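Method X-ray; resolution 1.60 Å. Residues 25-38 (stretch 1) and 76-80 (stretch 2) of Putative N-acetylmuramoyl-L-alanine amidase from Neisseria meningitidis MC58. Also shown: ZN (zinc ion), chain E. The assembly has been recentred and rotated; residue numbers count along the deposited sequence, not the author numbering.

Stretch 1 25-38: READLAQDMRNIVA
Stretch 2 76-80: EFHTN

How do the two backbones lie against each other? Stretch 1 is helical from Glu-26 through Ala-38, and the helix continues later in the chain; Arg-25 stands at its N-cap position in an extended conformation (phi/psi -119/136), and the helical residues keep phi near -60° and psi near -45°. Stretch 2 is extended throughout, in a strand that begins earlier in the chain and includes Glu-76 (-109/122) and Phe-77 (-85/131); His-78 (-137/169), Thr-79 (-115/144) and Asn-80 (-76/168) follow. The two chains run in opposite senses: the CA atoms of Glu-26 and Thr-79 are 6.0 Å apart, and those of Ala-30 and Phe-77 only 5.2 Å, so one helical turn spans two extended residues. On the face turned to stretch 2, Glu-26, Ala-30, Met-33 and Val-37 follow one another at three- or four-residue intervals, with Leu-29 beside Ala-30. Between the stretches 458 Å² is buried, both sides summed.

Which bump fills which hollow? Phe-77 is the largest knob, with 125 Å² covered by the helix. Its side chain (chi1 m, chi2 -86°) points toward the helix and lies along Met-33, Arg-34 and Val-37. Met-33 CB sits over one ring face, 3.7 Å from Phe-77 CG and 4.0 Å from the ring centroid, a CH-pi contact 26° off the normal. Val-37 (chi1 t) brings CG2 to 4.1 Å from Phe-77 CZ, while Arg-34 CA comes within 3.8 Å of Phe-77 CD2; the Arg-34 side chain then leads away from stretch 2.

What lies between the backbones at Ala-30? Its side chain is a single methyl, and Ala-30 CB rests 3.2 Å from Phe-77 O and 4.4 Å from Phe-77 CB. The Phe-77 carbonyl oxygen thus rests against this methyl, where the CA atoms of Ala-30 and Phe-77 are 5.2 Å apart. Beside it, selenomethionine Met-33 (chi1 m, chi2 t, chi3 -99°) extends toward His-78 and Thr-79: its CE lies 3.8 Å from His-78 O and 4.0 Å from Thr-79 CG2. Leu-29 (m, t) adds CD1 at 4.1 Å from Thr-79 CG2, so the threonine methyl touches two apolar side-chain ends, roughly at right angles to each other.

What holds the Glu-26 end? Glu-26 is stretched out (chi1 t, chi2 t, chi3 1°), carrying its carboxylate past Thr-79 to the zinc. Its OE2 accepts a hydrogen bond from Thr-79 N at 3.0 Å and 156°, and also binds ZN at 2.1 Å. His-78 (chi1 m, chi2 -103°) supplies ND1 to ZN at 2.2 Å; Glu-26 OE2 and His-78 ND1 are thus 3.2 Å apart because they share the metal, not a hydrogen bond. On its far side the imidazole is steadied by His-78 NE2 donating to Glu-76 OE1 at 2.8 Å. Water 1 O lies 2.2 Å and water 2 O 2.3 Å from ZN, and one ligand atom from elsewhere in the structure completes the zinc shell; water 1 O donates to Thr-79 O at 3.0 Å. Thr-79 OG1 (chi1 p) packs 3.2 Å from Glu-26 CG and is buried without a hydrogen-bonding partner.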

# COMPACT_ATOMS: atom_id res chain seq x y z
N ARG A 25 2.06 11.86 4.71
CA ARG A 25 1.58 11.97 6.09
C ARG A 25 1.90 10.71 6.88
O ARG A 25 1.63 9.61 6.41
CB ARG A 25 0.08 12.15 6.13
CG ARG A 25 -0.47 13.34 5.29
CD ARG A 25 -1.91 13.63 5.69
NE ARG A 25 -2.77 12.46 5.54
CZ ARG A 25 -4.02 12.37 5.99
NH1 ARG A 25 -4.61 13.38 6.66
NH2 ARG A 25 -4.68 11.25 5.82
N GLU A 26 2.39 10.91 8.09
CA GLU A 26 2.66 9.78 9.00
C GLU A 26 1.50 8.81 9.09
O GLU A 26 1.69 7.59 9.05
CB GLU A 26 3.05 10.28 10.40
CG GLU A 26 3.36 9.15 11.41
CD GLU A 26 3.91 9.63 12.72
OE1 GLU A 26 4.04 10.86 12.89
OE2 GLU A 26 4.24 8.75 13.57
N ALA A 27 0.29 9.32 9.21
CA ALA A 27 -0.89 8.48 9.37
C ALA A 27 -1.03 7.51 8.20
O ALA A 27 -1.46 6.35 8.37
CB ALA A 27 -2.13 9.31 9.49
N ASP A 28 -0.67 7.99 7.01
CA ASP A 28 -0.87 7.23 5.78
C ASP A 28 0.23 6.21 5.68
O ASP A 28 -0.02 5.08 5.24
CB ASP A 28 -0.84 8.18 4.57
CG ASP A 28 -1.98 9.21 4.60
OD1 ASP A 28 -3.01 8.97 5.28
OD2 ASP A 28 -1.83 10.25 3.93
N LEU A 29 1.47 6.62 5.99
CA LEU A 29 2.61 5.68 5.96
C LEU A 29 2.42 4.56 7.00
O LEU A 29 2.76 3.37 6.73
CB LEU A 29 3.95 6.42 6.17
CG LEU A 29 4.29 7.51 5.14
CD1 LEU A 29 5.47 8.44 5.59
CD2 LEU A 29 4.58 6.86 3.81
N ALA A 30 1.89 4.92 8.16
CA ALA A 30 1.66 3.95 9.23
C ALA A 30 0.55 2.95 8.84
O ALA A 30 0.68 1.73 9.09
CB ALA A 30 1.34 4.68 10.55
N GLN A 31 -0.54 3.44 8.25
CA GLN A 31 -1.59 2.60 7.68
C GLN A 31 -0.98 1.60 6.68
O GLN A 31 -1.29 0.42 6.75
CB GLN A 31 -2.66 3.49 7.01
CG GLN A 31 -3.65 2.77 6.16
CD GLN A 31 -4.64 3.69 5.51
OE1 GLN A 31 -4.29 4.83 5.18
NE2 GLN A 31 -5.89 3.23 5.34
N ASP A 32 -0.12 2.07 5.78
CA ASP A 32 0.47 1.17 4.79
C ASP A 32 1.30 0.11 5.50
O ASP A 32 1.22 -1.08 5.17
CB ASP A 32 1.40 1.89 3.82
CG ASP A 32 0.66 2.61 2.69
OD1 ASP A 32 -0.57 2.39 2.57
OD2 ASP A 32 1.34 3.40 1.98
N MSE A 33 2.15 0.53 6.45
CA MSE A 33 2.99 -0.46 7.14
C MSE A 33 2.16 -1.52 7.83
O MSE A 33 2.46 -2.72 7.68
CB MSE A 33 3.94 0.21 8.13
CG MSE A 33 4.99 1.01 7.45
SE MSE A 33 6.37 1.77 8.64
CE MSE A 33 5.63 3.59 8.77
N ARG A 34 1.16 -1.10 8.59
CA ARG A 34 0.30 -2.06 9.33
C ARG A 34 -0.41 -3.00 8.32
O ARG A 34 -0.38 -4.23 8.47
CB ARG A 34 -0.68 -1.34 10.25
CG ARG A 34 -1.72 -2.26 10.88
CD ARG A 34 -3.12 -2.02 10.33
NE ARG A 34 -3.73 -0.87 10.97
CZ ARG A 34 -4.35 0.13 10.34
NH1 ARG A 34 -4.87 1.10 11.05
NH2 ARG A 34 -4.39 0.19 9.02
N ASN A 35 -1.03 -2.42 7.29
CA ASN A 35 -1.80 -3.23 6.34
C ASN A 35 -0.95 -4.25 5.61
O ASN A 35 -1.38 -5.41 5.41
CB ASN A 35 -2.55 -2.33 5.34
CG ASN A 35 -3.76 -1.66 5.94
OD1 ASN A 35 -4.15 -1.95 7.05
ND2 ASN A 35 -4.38 -0.72 5.20
N ILE A 36 0.21 -3.81 5.15
CA ILE A 36 1.07 -4.67 4.32
C ILE A 36 1.66 -5.76 5.19
O ILE A 36 1.67 -6.95 4.83
CB ILE A 36 2.15 -3.90 3.59
CG1 ILE A 36 1.49 -2.89 2.63
CG2 ILE A 36 3.07 -4.82 2.85
CD1 ILE A 36 2.48 -1.92 2.05
N VAL A 37 2.20 -5.40 6.35
CA VAL A 37 2.76 -6.43 7.20
C VAL A 37 1.70 -7.42 7.62
O VAL A 37 1.97 -8.61 7.65
CB VAL A 37 3.49 -5.81 8.42
CG1 VAL A 37 3.97 -6.90 9.41
CG2 VAL A 37 4.66 -4.98 7.99
N ALA A 38 0.51 -6.94 7.95
CA ALA A 38 -0.61 -7.81 8.38
C ALA A 38 -0.97 -8.77 7.26
O ALA A 38 -1.14 -9.99 7.48
CB ALA A 38 -1.80 -6.98 8.79
N GLU A 76 2.99 -0.97 17.11
CA GLU A 76 2.34 0.18 16.49
C GLU A 76 3.32 0.95 15.63
O GLU A 76 4.37 1.42 16.09
CB GLU A 76 1.72 1.12 17.54
CG GLU A 76 0.91 2.19 16.86
CD GLU A 76 0.01 2.90 17.77
OE1 GLU A 76 0.45 3.95 18.30
OE2 GLU A 76 -1.13 2.41 17.94
N PHE A 77 2.98 1.10 14.35
CA PHE A 77 3.87 1.71 13.39
C PHE A 77 3.71 3.24 13.42
O PHE A 77 2.60 3.77 13.40
CB PHE A 77 3.62 1.17 11.97
CG PHE A 77 3.90 -0.31 11.83
CD1 PHE A 77 5.16 -0.78 11.55
CD2 PHE A 77 2.88 -1.21 11.97
CE1 PHE A 77 5.38 -2.16 11.41
CE2 PHE A 77 3.09 -2.60 11.86
CZ PHE A 77 4.34 -3.05 11.59
N HIS A 78 4.85 3.89 13.49
CA HIS A 78 4.99 5.35 13.47
C HIS A 78 6.15 5.72 12.58
O HIS A 78 6.90 4.85 12.13
CB HIS A 78 5.33 5.85 14.87
CG HIS A 78 4.17 5.88 15.80
ND1 HIS A 78 3.52 7.05 16.13
CD2 HIS A 78 3.52 4.89 16.45
CE1 HIS A 78 2.49 6.77 16.91
NE2 HIS A 78 2.48 5.47 17.14
N THR A 79 6.28 7.03 12.28
CA THR A 79 7.51 7.57 11.72
C THR A 79 8.12 8.55 12.72
O THR A 79 7.37 9.28 13.43
CB THR A 79 7.31 8.31 10.37
OG1 THR A 79 6.41 9.41 10.56
CG2 THR A 79 6.69 7.43 9.36
N ASN A 80 9.45 8.57 12.77
CA ASN A 80 10.17 9.55 13.54
C ASN A 80 10.15 10.89 12.80
O ASN A 80 9.70 10.96 11.67
CB ASN A 80 11.59 9.07 13.86
CG ASN A 80 12.02 9.44 15.26
OD1 ASN A 80 11.65 10.52 15.78
ND2 ASN A 80 12.79 8.55 15.90
ZN ZN E . 3.88 9.16 15.64
O HOH W 1 6.04 9.12 16.10
O HOH W 2 3.87 10.12 17.73